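Local coordinates for protein acetyl xylan esterase (Paenibacillus sp. R4, PDB 6AGQ) that probably hydrolyses acetyl esters of acetylated xylan, acting as a cold-active serine esterase of the alpha/beta-hydrolase superfamily, at residues A[206-211]-A[301-306]; A[265-270]-A[294-299]; A[220-225]-A[276-281]; A[91-96]-A[118-123]. All coordinates share one frame; numbering follows the deposited sequence.

Interaction 1. Residues A[206-211]-A[301-306]; sequences PVFPFL and YGHEGL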
loop_
_atom_site.group_PDB
_atom_site.type_symbol
_atom_site.label_atom_id
_atom_site.label_comp_id
_atom_site.label_asym_id
_atom_site.label_seq_id
_atom_site.Cartn_x
_atom_site.Cartn_y
_atom_site.Cartn_z
ATOM N N PRO A 206 26.798 -7.996 18.059
ATOM C CA PRO A 206 26.014 -7.539 16.880
ATOM C C PRO A 206 24.516 -7.958 16.840
ATOM O O PRO A 206 24.201 -9.139 16.914
ATOM C CB PRO A 206 26.780 -8.130 15.724
ATOM C CG PRO A 206 27.389 -9.359 16.273
ATOM C CD PRO A 206 27.752 -9.058 17.685
ATOM N N VAL A 207 23.608 -7.004 16.710
ATOM C CA VAL A 207 22.208 -7.329 16.423
ATOM C C VAL A 207 21.928 -7.032 14.928
ATOM O O VAL A 207 22.160 -5.915 14.440
ATOM C CB VAL A 207 21.254 -6.547 17.378
ATOM C CG1 VAL A 207 19.800 -6.728 17.010
ATOM C CG2 VAL A 207 21.445 -7.023 18.811
ATOM N N PHE A 208 21.397 -8.019 14.217
ATOM C CA PHE A 208 21.130 -7.907 12.760
ATOM C C PHE A 208 22.037 -6.977 11.968
ATOM O O PHE A 208 21.580 -5.951 11.433
ATOM C CB PHE A 208 19.632 -7.771 12.394
ATOM C CG PHE A 208 18.834 -6.787 13.186
ATOM C CD1 PHE A 208 19.071 -5.408 13.107
ATOM C CD2 PHE A 208 17.715 -7.222 13.900
ATOM C CE1 PHE A 208 18.258 -4.495 13.786
ATOM C CE2 PHE A 208 16.886 -6.326 14.566
ATOM C CZ PHE A 208 17.157 -4.960 14.515
ATOM N N PRO A 209 23.346 -7.369 11.849
ATOM C CA PRO A 209 24.336 -6.438 11.396
ATOM C C PRO A 209 24.175 -6.095 9.901
ATOM O O PRO A 209 23.990 -6.989 9.060
ATOM C CB PRO A 209 25.654 -7.129 11.689
ATOM C CG PRO A 209 25.332 -8.579 11.788
ATOM C CD PRO A 209 23.944 -8.633 12.308
ATOM N N PHE A 210 24.198 -4.785 9.651
ATOM C CA PHE A 210 24.270 -4.137 8.344
ATOM C C PHE A 210 25.735 -4.096 7.943
ATOM O O PHE A 210 26.621 -4.504 8.740
ATOM C CB PHE A 210 23.644 -2.736 8.509
ATOM C CG PHE A 210 23.600 -1.920 7.281
ATOM C CD1 PHE A 210 22.842 -2.310 6.191
ATOM C CD2 PHE A 210 24.263 -0.700 7.228
ATOM C CE1 PHE A 210 22.783 -1.527 5.041
ATOM C CE2 PHE A 210 24.235 0.061 6.080
ATOM C CZ PHE A 210 23.504 -0.358 4.977
ATOM N N LEU A 211 26.006 -3.720 6.681
ATOM C CA LEU A 211 27.390 -3.688 6.158
ATOM C C LEU A 211 28.040 -5.069 6.020
ATOM O O LEU A 211 29.267 -5.197 6.149
ATOM C CB LEU A 211 28.334 -2.781 6.983
ATOM C CG LEU A 211 27.719 -1.442 7.449
ATOM C CD1 LEU A 211 28.472 -0.744 8.590
ATOM C CD2 LEU A 211 27.570 -0.529 6.246
ATOM N N TYR A 301 10.336 -12.295 13.370
ATOM C CA TYR A 301 10.654 -10.879 13.513
ATOM C C TYR A 301 11.433 -10.410 12.275
ATOM O O TYR A 301 12.258 -11.148 11.695
ATOM C CB TYR A 301 11.479 -10.636 14.811
ATOM C CG TYR A 301 10.603 -10.571 16.034
ATOM C CD1 TYR A 301 10.222 -11.745 16.712
ATOM C CD2 TYR A 301 10.111 -9.336 16.512
ATOM C CE1 TYR A 301 9.390 -11.689 17.830
ATOM C CE2 TYR A 301 9.285 -9.291 17.620
ATOM C CZ TYR A 301 8.915 -10.458 18.250
ATOM O OH TYR A 301 8.118 -10.420 19.345
ATOM N N GLY A 302 11.174 -9.165 11.923
ATOM C CA GLY A 302 11.965 -8.430 10.966
ATOM C C GLY A 302 12.951 -7.434 11.568
ATOM O O GLY A 302 13.528 -7.638 12.657
ATOM N N HIS A 303 13.193 -6.367 10.812
ATOM C CA HIS A 303 14.119 -5.307 11.248
ATOM C C HIS A 303 13.292 -4.387 12.152
ATOM O O HIS A 303 12.543 -3.581 11.673
ATOM C CB HIS A 303 14.645 -4.581 10.015
ATOM C CG HIS A 303 15.926 -3.837 10.234
ATOM N ND1 HIS A 303 15.966 -2.467 10.423
ATOM C CD2 HIS A 303 17.217 -4.255 10.219
ATOM C CE1 HIS A 303 17.227 -2.078 10.542
ATOM N NE2 HIS A 303 18.007 -3.143 10.424
ATOM N N GLU A 304 13.329 -4.644 13.442
ATOM C CA GLU A 304 12.407 -4.030 14.412
ATOM C C GLU A 304 12.977 -4.225 15.807
ATOM O O GLU A 304 13.900 -5.030 15.970
ATOM C CB GLU A 304 11.000 -4.629 14.338
ATOM C CG GLU A 304 10.925 -6.155 14.244
ATOM C CD GLU A 304 9.489 -6.706 14.229
ATOM O OE1 GLU A 304 8.692 -6.284 15.110
ATOM O OE2 GLU A 304 9.172 -7.565 13.354
ATOM N N GLY A 305 12.473 -3.454 16.781
ATOM C CA GLY A 305 12.898 -3.603 18.179
ATOM C C GLY A 305 12.682 -5.029 18.715
ATOM O O GLY A 305 11.663 -5.680 18.411
ATOM N N LEU A 306 13.643 -5.504 19.523
ATOM C CA LEU A 306 13.660 -6.855 20.070
ATOM C C LEU A 306 13.668 -6.800 21.594
ATOM O O LEU A 306 14.729 -6.958 22.214
ATOM C CB LEU A 306 14.882 -7.602 19.537
ATOM C CG LEU A 306 14.977 -7.706 18.011
ATOM C CD1 LEU A 306 16.368 -8.257 17.599
ATOM C CD2 LEU A 306 13.850 -8.568 17.436
#
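Phe208 and His303 meet in an aromatic and apolar contact, with no hydrogen bond between the segments, where the loop after strand 203-207 faces the loop after strand 293-298. The two rings are tilted, neither stacked nor edge-to-face: their centroids lie 4.5 Å apart and their planes make 38°. His303 brings up the CD2-NE2 side of its imidazole, with CD2 3.6 Å from Phe208 CD1, while Phe208 CE1 sits over the imidazole face near its rim. The opposite phenyl face is filled from its own segment, where Val207 CG1, anti to the backbone N (chi1 173°), lies over the ring centre. At the phenyl edge, in plane, Glu304 O comes 3.5 Å from Phe208 CE2. Leu306 CD1 closes the group, 3.6 Å from Phe208 CE2 and 3.8 Å from Val207 CG1. An alanine for Phe208 would remove the phenyl ring over the imidazole and leave Leu306 CD1 with Val207 alone of this group, which would probably let His303 turn more freely. His303 NE2 is hydrogen-bonded to Ser185 OG and the side chain touches Asp274, consistent with a Ser-His-Asp catalytic triad. Glu304 OE1 forms a salt bridge with Arg234 of the second subunit, while OE2 accepts from Gly302 N. Strand 265-271 flanks the contact, with Thr271 against Phe208 and Leu306, and Leu192 of helix 186-197 packs on Pro206 and Pro209.

Interaction 2. Residues A[265-270]-A[294-299]; sequences RTLMAI and EVRLYH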
loop_
_atom_site.group_PDB
_atom_site.type_symbol
_atom_site.label_atom_id
_atom_site.label_comp_id
_atom_site.label_asym_id
_atom_site.label_seq_id
_atom_site.Cartn_x
_atom_site.Cartn_y
_atom_site.Cartn_z
ATOM N N ARG A 265 34.712 -13.402 21.822
ATOM C CA ARG A 265 33.505 -14.205 21.939
ATOM C C ARG A 265 32.327 -13.373 21.478
ATOM O O ARG A 265 32.217 -12.247 21.916
ATOM C CB ARG A 265 33.313 -14.657 23.412
ATOM C CG ARG A 265 32.023 -15.416 23.652
ATOM C CD ARG A 265 31.825 -15.851 25.114
ATOM N NE ARG A 265 33.004 -16.519 25.627
ATOM C CZ ARG A 265 33.268 -17.831 25.568
ATOM N NH1 ARG A 265 32.408 -18.729 25.058
ATOM N NH2 ARG A 265 34.413 -18.263 26.115
ATOM N N THR A 266 31.455 -13.926 20.641
ATOM C CA THR A 266 30.410 -13.154 19.935
ATOM C C THR A 266 29.013 -13.748 20.160
ATOM O O THR A 266 28.860 -14.986 20.121
ATOM C CB THR A 266 30.668 -13.173 18.436
ATOM O OG1 THR A 266 31.981 -12.685 18.188
ATOM C CG2 THR A 266 29.692 -12.279 17.661
ATOM N N LEU A 267 28.034 -12.867 20.435
ATOM C CA LEU A 267 26.605 -13.206 20.542
ATOM C C LEU A 267 25.922 -12.391 19.491
ATOM O O LEU A 267 25.767 -11.143 19.652
ATOM C CB LEU A 267 25.998 -12.824 21.900
ATOM C CG LEU A 267 24.456 -13.006 22.041
ATOM C CD1 LEU A 267 24.085 -14.474 22.018
ATOM C CD2 LEU A 267 23.887 -12.420 23.305
ATOM N N MET A 268 25.479 -13.071 18.446
ATOM C CA MET A 268 24.714 -12.484 17.390
ATOM C C MET A 268 23.202 -12.780 17.387
ATOM O O MET A 268 22.817 -13.921 17.421
ATOM C CB MET A 268 25.321 -12.891 16.048
ATOM C CG MET A 268 24.720 -12.054 14.924
ATOM S SD MET A 268 25.298 -12.362 13.274
ATOM C CE MET A 268 27.076 -12.052 13.389
ATOM N N ALA A 269 22.374 -11.743 17.272
ATOM C CA ALA A 269 20.960 -11.840 16.914
ATOM C C ALA A 269 20.699 -11.792 15.403
ATOM O O ALA A 269 21.198 -10.900 14.683
ATOM C CB ALA A 269 20.176 -10.677 17.543
ATOM N N ILE A 270 19.873 -12.725 14.922
ATOM C CA ILE A 270 19.447 -12.709 13.515
ATOM C C ILE A 270 17.942 -12.869 13.489
ATOM O O ILE A 270 17.376 -13.689 14.225
ATOM C CB ILE A 270 20.108 -13.848 12.752
ATOM C CG1 ILE A 270 21.628 -13.737 12.887
ATOM C CG2 ILE A 270 19.635 -13.893 11.293
ATOM C CD1 ILE A 270 22.425 -14.872 12.247
ATOM N N GLU A 294 27.776 -17.553 19.462
ATOM C CA GLU A 294 26.438 -18.019 19.828
ATOM C C GLU A 294 25.525 -17.164 19.051
ATOM O O GLU A 294 25.846 -16.038 18.860
ATOM C CB GLU A 294 26.130 -17.725 21.289
ATOM C CG GLU A 294 26.745 -18.666 22.278
ATOM C CD GLU A 294 26.491 -18.225 23.730
ATOM O OE1 GLU A 294 27.485 -18.226 24.502
ATOM O OE2 GLU A 294 25.322 -17.859 24.099
ATOM N N VAL A 295 24.371 -17.678 18.691
ATOM C CA VAL A 295 23.415 -16.991 17.856
ATOM C C VAL A 295 22.033 -17.039 18.531
ATOM O O VAL A 295 21.749 -17.990 19.208
ATOM C CB VAL A 295 23.432 -17.557 16.428
ATOM C CG1 VAL A 295 22.912 -19.020 16.364
ATOM C CG2 VAL A 295 22.672 -16.639 15.482
ATOM N N ARG A 296 21.236 -15.960 18.462
ATOM C CA ARG A 296 19.805 -16.056 18.795
ATOM C C ARG A 296 19.003 -15.850 17.481
ATOM O O ARG A 296 19.135 -14.828 16.843
ATOM C CB ARG A 296 19.406 -15.018 19.826
ATOM C CG ARG A 296 20.120 -15.071 21.167
ATOM C CD ARG A 296 19.818 -16.324 21.989
ATOM N NE ARG A 296 20.617 -16.442 23.222
ATOM C CZ ARG A 296 21.803 -17.055 23.342
ATOM N NH1 ARG A 296 22.372 -17.671 22.300
ATOM N NH2 ARG A 296 22.434 -17.079 24.533
ATOM N N LEU A 297 18.174 -16.825 17.096
ATOM C CA LEU A 297 17.306 -16.773 15.884
ATOM C C LEU A 297 15.894 -16.453 16.290
ATOM O O LEU A 297 15.244 -17.235 16.977
ATOM C CB LEU A 297 17.320 -18.133 15.189
ATOM C CG LEU A 297 18.705 -18.769 15.008
ATOM C CD1 LEU A 297 18.605 -20.242 14.615
ATOM C CD2 LEU A 297 19.438 -17.986 13.946
ATOM N N TYR A 298 15.440 -15.259 15.958
ATOM C CA TYR A 298 14.068 -14.823 16.157
ATOM C C TYR A 298 13.307 -15.077 14.835
ATOM O O TYR A 298 13.364 -14.281 13.874
ATOM C CB TYR A 298 14.062 -13.366 16.642
ATOM C CG TYR A 298 14.861 -13.228 17.920
ATOM C CD1 TYR A 298 14.554 -14.015 19.034
ATOM C CD2 TYR A 298 15.918 -12.326 18.040
ATOM C CE1 TYR A 298 15.281 -13.926 20.232
ATOM C CE2 TYR A 298 16.642 -12.226 19.249
ATOM C CZ TYR A 298 16.322 -13.034 20.338
ATOM O OH TYR A 298 17.038 -12.992 21.516
ATOM N N HIS A 299 12.595 -16.205 14.792
ATOM C CA HIS A 299 11.946 -16.695 13.541
ATOM C C HIS A 299 10.916 -15.743 12.853
ATOM O O HIS A 299 10.938 -15.604 11.603
ATOM C CB HIS A 299 11.325 -18.100 13.750
ATOM C CG HIS A 299 12.330 -19.175 14.082
ATOM N ND1 HIS A 299 13.020 -19.222 15.287
ATOM C CD2 HIS A 299 12.744 -20.255 13.377
ATOM C CE1 HIS A 299 13.827 -20.274 15.298
ATOM N NE2 HIS A 299 13.683 -20.916 14.150
HETATM O O HOH W 1 30.009 -18.319 23.435
#
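Ile270 reaches across to Val295 on one face of the sheet, CD1 to CG2 at 3.7 Å, the two side chains crossing at a slant. Its CG1, which carries CD1 to Val295, stands anti to the carbonyl carbon (chi1 -57°). On the same face Ile270 CB lies 4.4 Å from Leu297 CD2. The Ile270 backbone is held at both ends: N donates to Arg296 O, and O accepts from Tyr298 N. Three further bonds, Glu294 N to Thr266 O, Met268 N to Glu294 O and Arg296 N to Met268 O, complete the parallel pairing. Strands 265-271 and 293-298 are joined through helix 279-286 as a beta-alpha-beta unit at the end of the alpha/beta-hydrolase sheet, and that helix packs on the face carrying Ile270, Val295 and Leu297.

Leu267 and Glu294 dominate the other face. Leu267 CD1 lies 3.9 Å from Glu294 CB and, 3.6 Å above the plane, over the centre of the Arg296 guanidinium; the Leu267 and Arg296 side chains cross at about a right angle. Ties within its own strand help to hold the guanidinium there. Arg296 NH2 forms a salt bridge with Glu294 OE2 at 3.0 Å, NH1 adds a weak bond to the same oxygen, and NH1 also donates to Val295 O at 3.2 Å from well above that carbonyl's plane. The other carboxylate oxygen, Glu294 OE1, takes a bond from a water at 2.7 Å, and this water accepts from Arg265 NH1. Phe316 and Tyr320 of helix 309-320 pack beside Glu294.

Interaction 3. Residues A[220-225]-A[276-281]; sequences IHASGP and TCPPST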
loop_
_atom_site.group_PDB
_atom_site.type_symbol
_atom_site.label_atom_id
_atom_site.label_comp_id
_atom_site.label_asym_id
_atom_site.label_seq_id
_atom_site.Cartn_x
_atom_site.Cartn_y
_atom_site.Cartn_z
ATOM N N ILE A 220 20.025 -9.272 -3.999
ATOM C CA ILE A 220 18.731 -9.784 -3.553
ATOM C C ILE A 220 17.749 -8.704 -3.156
ATOM O O ILE A 220 16.680 -9.007 -2.612
ATOM C CB ILE A 220 18.850 -10.896 -2.484
ATOM C CG1 ILE A 220 19.270 -10.360 -1.108
ATOM C CG2 ILE A 220 19.746 -12.008 -3.030
ATOM C CD1 ILE A 220 19.457 -11.456 -0.073
ATOM N N HIS A 221 18.099 -7.445 -3.422
ATOM C CA HIS A 221 17.174 -6.306 -3.316
ATOM C C HIS A 221 16.746 -6.057 -1.886
ATOM O O HIS A 221 15.614 -5.690 -1.639
ATOM C CB HIS A 221 15.950 -6.506 -4.220
ATOM C CG HIS A 221 16.313 -6.756 -5.648
ATOM N ND1 HIS A 221 16.965 -5.816 -6.418
ATOM C CD2 HIS A 221 16.138 -7.842 -6.439
ATOM C CE1 HIS A 221 17.184 -6.318 -7.620
ATOM N NE2 HIS A 221 16.691 -7.544 -7.660
ATOM N N ALA A 222 17.668 -6.225 -0.937
ATOM C CA ALA A 222 17.425 -5.756 0.418
ATOM C C ALA A 222 16.902 -4.307 0.433
ATOM O O ALA A 222 17.339 -3.487 -0.365
ATOM C CB ALA A 222 18.675 -5.881 1.250
ATOM N N SER A 223 15.907 -4.045 1.291
ATOM C CA SER A 223 15.348 -2.691 1.544
ATOM C C SER A 223 16.276 -1.867 2.474
ATOM O O SER A 223 17.377 -2.321 2.842
ATOM C CB SER A 223 13.969 -2.811 2.182
ATOM O OG SER A 223 13.124 -3.596 1.383
ATOM N N GLY A 224 15.855 -0.641 2.788
ATOM C CA GLY A 224 16.664 0.323 3.586
ATOM C C GLY A 224 17.935 0.779 2.878
ATOM O O GLY A 224 18.010 0.800 1.651
ATOM N N PRO A 225 18.960 1.115 3.634
ATOM C CA PRO A 225 20.154 1.772 3.051
ATOM C C PRO A 225 20.909 1.015 1.934
ATOM O O PRO A 225 21.558 1.657 1.097
ATOM C CB PRO A 225 21.091 1.976 4.279
ATOM C CG PRO A 225 20.462 1.226 5.437
ATOM C CD PRO A 225 19.033 0.935 5.100
ATOM N N THR A 276 15.734 -5.892 5.505
ATOM C CA THR A 276 16.752 -4.846 5.505
ATOM C C THR A 276 18.181 -5.340 5.663
ATOM O O THR A 276 19.052 -4.898 4.945
ATOM C CB THR A 276 16.389 -3.801 6.551
ATOM O OG1 THR A 276 15.193 -3.170 6.089
ATOM C CG2 THR A 276 17.481 -2.749 6.710
ATOM N N CYS A 277 18.428 -6.180 6.670
ATOM C CA CYS A 277 19.664 -6.978 6.785
ATOM C C CYS A 277 19.254 -8.471 6.658
ATOM O O CYS A 277 18.978 -9.164 7.652
ATOM C CB CYS A 277 20.412 -6.687 8.087
ATOM S SG CYS A 277 20.593 -4.898 8.403
ATOM N N PRO A 278 19.161 -8.946 5.418
ATOM C CA PRO A 278 18.599 -10.277 5.191
ATOM C C PRO A 278 19.467 -11.315 5.852
ATOM O O PRO A 278 20.686 -11.137 5.848
ATOM C CB PRO A 278 18.645 -10.445 3.680
ATOM C CG PRO A 278 18.849 -9.065 3.147
ATOM C CD PRO A 278 19.701 -8.380 4.173
ATOM N N PRO A 279 18.845 -12.356 6.427
ATOM C CA PRO A 279 19.536 -13.278 7.296
ATOM C C PRO A 279 20.705 -14.025 6.647
ATOM O O PRO A 279 21.660 -14.342 7.344
ATOM C CB PRO A 279 18.427 -14.212 7.758
ATOM C CG PRO A 279 17.404 -14.126 6.687
ATOM C CD PRO A 279 17.456 -12.773 6.169
ATOM N N SER A 280 20.698 -14.234 5.343
ATOM C CA SER A 280 21.866 -14.855 4.674
ATOM C C SER A 280 23.122 -14.028 4.769
ATOM O O SER A 280 24.247 -14.561 4.773
ATOM C CB SER A 280 21.601 -15.148 3.213
ATOM O OG SER A 280 21.159 -13.982 2.515
ATOM N N THR A 281 22.974 -12.727 4.851
ATOM C CA THR A 281 24.146 -11.845 4.951
ATOM C C THR A 281 24.685 -11.827 6.406
ATOM O O THR A 281 25.878 -11.746 6.641
ATOM C CB THR A 281 23.875 -10.429 4.402
ATOM O OG1 THR A 281 22.843 -9.742 5.152
ATOM C CG2 THR A 281 23.509 -10.521 2.906
#
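The Pro278 ring carries most of the ring contact, and Ala222 and Ile220 share it. Ala222 CB touches Pro278 CG at 3.7 Å and reaches on to CD of the same ring; Ile220 CD1 comes to Pro278 CB at 4.0 Å, the two side chains slanting across each other. Ile220 CG1, between the backbone N and the carbonyl carbon (chi1 73°), carries CD1 to Pro278; CD1 also lies 4.0 Å from Ser280 OG, which accepts from Arg216 NE. Farther along, Thr276 lies against the backbone of Ser223, its CG2 3.9 Å from Ser223 O and 4.3 Å from Pro225 CD. Gly224 has a phi of 66°, where a CB would crowd Thr276 CG2 and clash with Pro225 CD. Packing alone joins the segments. Pro278 is the N-cap of helix 279-286, and its carbonyl O is gripped twice by Thr281, through OG1 at 2.7 Å and N at 3.0 Å. Asp274, a probable triad residue, takes bonds from Thr276 N and Cys277 N on OD1, which would help to position its carboxylate. The contact sets the start of helix 279-286 against the loop linking helices 214-219 and 226-236, with Ala222 N closing the Schellman motif that ends the former.

Interaction 4. Residues A[91-96]-A[118-123]; sequences KYHGYS and IDVRGQ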
loop_
_atom_site.group_PDB
_atom_site.type_symbol
_atom_site.label_atom_id
_atom_site.label_comp_id
_atom_site.label_asym_id
_atom_site.label_seq_id
_atom_site.Cartn_x
_atom_site.Cartn_y
_atom_site.Cartn_z
ATOM N N LYS A 91 28.465 1.182 22.780
ATOM C CA LYS A 91 27.306 1.071 21.919
ATOM C C LYS A 91 27.435 1.949 20.626
ATOM O O LYS A 91 27.728 3.139 20.687
ATOM C CB LYS A 91 26.068 1.512 22.699
ATOM C CG LYS A 91 24.805 1.561 21.906
ATOM C CD LYS A 91 23.559 1.687 22.771
ATOM C CE LYS A 91 22.315 1.685 21.887
ATOM N NZ LYS A 91 21.121 2.071 22.695
ATOM N N TYR A 92 27.108 1.376 19.480
ATOM C CA TYR A 92 27.125 2.088 18.185
ATOM C C TYR A 92 25.726 2.047 17.628
ATOM O O TYR A 92 24.987 1.093 17.856
ATOM C CB TYR A 92 28.062 1.387 17.248
ATOM C CG TYR A 92 29.517 1.256 17.688
ATOM C CD1 TYR A 92 30.267 2.341 17.976
ATOM C CD2 TYR A 92 30.136 0.017 17.766
ATOM C CE1 TYR A 92 31.590 2.233 18.349
ATOM C CE2 TYR A 92 31.457 -0.099 18.108
ATOM C CZ TYR A 92 32.182 1.030 18.415
ATOM O OH TYR A 92 33.505 0.924 18.800
ATOM N N HIS A 93 25.310 3.049 16.885
ATOM C CA HIS A 93 23.900 3.240 16.644
ATOM C C HIS A 93 23.570 2.949 15.186
ATOM O O HIS A 93 24.439 2.831 14.349
ATOM C CB HIS A 93 23.438 4.640 17.056
ATOM C CG HIS A 93 23.987 5.721 16.183
ATOM N ND1 HIS A 93 23.552 5.925 14.874
ATOM C CD2 HIS A 93 24.883 6.700 16.452
ATOM C CE1 HIS A 93 24.197 6.969 14.378
ATOM N NE2 HIS A 93 25.017 7.448 15.309
ATOM N N GLY A 94 22.281 2.837 14.943
ATOM C CA GLY A 94 21.709 2.529 13.634
ATOM C C GLY A 94 21.739 3.627 12.608
ATOM O O GLY A 94 22.062 4.774 12.879
ATOM N N TYR A 95 21.423 3.261 11.385
ATOM C CA TYR A 95 21.628 4.179 10.266
ATOM C C TYR A 95 20.767 5.382 10.402
ATOM O O TYR A 95 19.554 5.264 10.454
ATOM C CB TYR A 95 21.278 3.471 8.956
ATOM C CG TYR A 95 21.696 4.232 7.706
ATOM C CD1 TYR A 95 23.015 4.237 7.305
ATOM C CD2 TYR A 95 20.784 4.919 6.956
ATOM C CE1 TYR A 95 23.411 4.858 6.136
ATOM C CE2 TYR A 95 21.166 5.579 5.791
ATOM C CZ TYR A 95 22.487 5.517 5.375
ATOM O OH TYR A 95 22.938 6.174 4.247
ATOM N N SER A 96 21.383 6.560 10.387
ATOM C CA SER A 96 20.674 7.891 10.508
ATOM C C SER A 96 20.485 8.349 11.933
ATOM O O SER A 96 20.056 9.477 12.148
ATOM C CB SER A 96 19.347 7.952 9.763
ATOM O OG SER A 96 18.294 7.323 10.486
ATOM N N ILE A 118 28.149 6.697 21.145
ATOM C CA ILE A 118 28.655 7.760 20.278
ATOM C C ILE A 118 27.789 8.021 19.029
ATOM O O ILE A 118 27.102 7.143 18.566
ATOM C CB ILE A 118 30.099 7.416 19.775
ATOM C CG1 ILE A 118 30.116 6.139 18.939
ATOM C CG2 ILE A 118 31.068 7.264 20.961
ATOM C CD1 ILE A 118 31.457 5.887 18.303
ATOM N N ASP A 119 27.790 9.252 18.551
ATOM C CA ASP A 119 27.322 9.609 17.211
ATOM C C ASP A 119 28.238 9.047 16.089
ATOM O O ASP A 119 29.434 9.073 16.206
ATOM C CB ASP A 119 27.370 11.086 17.036
ATOM C CG ASP A 119 26.277 11.884 17.826
ATOM O OD1 ASP A 119 25.224 11.334 18.281
ATOM O OD2 ASP A 119 26.503 13.123 17.911
ATOM N N VAL A 120 27.632 8.663 14.963
ATOM C CA VAL A 120 28.291 8.299 13.724
ATOM C C VAL A 120 28.250 9.595 12.927
ATOM O O VAL A 120 27.214 10.236 12.832
ATOM C CB VAL A 120 27.532 7.189 12.945
ATOM C CG1 VAL A 120 28.187 6.918 11.586
ATOM C CG2 VAL A 120 27.441 5.917 13.755
ATOM N N ARG A 121 29.403 9.983 12.414
ATOM C CA ARG A 121 29.635 11.271 11.837
ATOM C C ARG A 121 28.669 11.730 10.704
ATOM O O ARG A 121 28.368 11.008 9.765
ATOM C CB ARG A 121 31.086 11.337 11.385
ATOM C CG ARG A 121 31.432 10.274 10.367
ATOM C CD ARG A 121 32.632 10.681 9.586
ATOM N NE ARG A 121 33.749 10.835 10.506
ATOM C CZ ARG A 121 34.799 11.613 10.282
ATOM N NH1 ARG A 121 35.781 11.634 11.173
ATOM N NH2 ARG A 121 34.863 12.339 9.148
ATOM N N GLY A 122 28.064 12.899 10.868
ATOM C CA GLY A 122 27.165 13.369 9.845
ATOM C C GLY A 122 25.763 12.842 9.923
ATOM O O GLY A 122 24.957 13.258 9.135
ATOM N N GLN A 123 25.433 11.940 10.850
ATOM C CA GLN A 123 24.082 11.406 10.873
ATOM C C GLN A 123 23.121 12.234 11.760
ATOM O O GLN A 123 23.320 13.417 11.882
ATOM C CB GLN A 123 24.087 9.929 11.147
ATOM C CG GLN A 123 24.909 9.226 10.080
ATOM C CD GLN A 123 24.839 7.722 10.148
ATOM O OE1 GLN A 123 24.056 7.170 10.901
ATOM N NE2 GLN A 123 25.673 7.055 9.362
HETATM O O HOH W 2 25.735 4.851 20.038
HETATM O O HOH W 3 25.051 10.773 14.364
#
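His93 NE2 takes the backbone N-H of Val120 at 2.9 Å, the donor tilted 26° from the ring plane, and a water bonded to Val120 O adds a weak second bond. Across the imidazole, His93 ND1 donates to Gly94 O at 2.7 Å, the acceptor lying in the ring plane. Bonds at both nitrogens help to fix the ring's rotation, and CG, between the backbone N and the carbonyl carbon (chi1 69°), directs the ring to segment 118-123. Val120 CG2 covers one face in a CH-pi contact, 3.6 Å from the ring centroid, and Ile118 O lies at the edge, 3.1 Å from His93 CD2. An alanine in place of His93 would probably leave Val120 N without its acceptor and open a gap between the two loops. Gln123 OE1 supplies the other direct bond across, accepting from Ser96 N at 2.8 Å with the donor well above the amide carbonyl plane; Gln123 closes the type II turn that starts at Val120. Nearer the strands, Ile118 CD1 meets the edge of the Tyr92 ring at CE1, 3.7 Å away, and a water links Lys91 O to Ile118 O. The contact lies where neighbouring strands 86-92 and 114-118 run out into loops, the first probably bordering the oxyanion hole as in other alpha/beta-hydrolases, with helices 153-170 and 186-197 packed against Tyr95, Tyr92 and Val120.

Interactions 1, 2 and 4 belong to one sheet: interaction 2 pairs its last two strands, interaction 1 follows from the next strand inward, and interaction 4 lies beyond strand 179-184. Interactions 1 and 2, centres 10 Å apart, touch through a probable hydrogen bond, Phe208 N to Ala269 O at 2.9 Å. Interaction 3 packs on interaction 1 by His303 CG and Thr276 CB, 3.7 Å apart, on interaction 2 by Pro279 and on interaction 4 by Pro225. Interaction 1 meets the probable nucleophile Ser185 through His303 NE2; Cys277 of interaction 3 touches Ser185, and Tyr92 of interaction 4 touches the probable nucleophile elbow. Interaction 2 lies at the sheet edge, centred 22 Å from interaction 4.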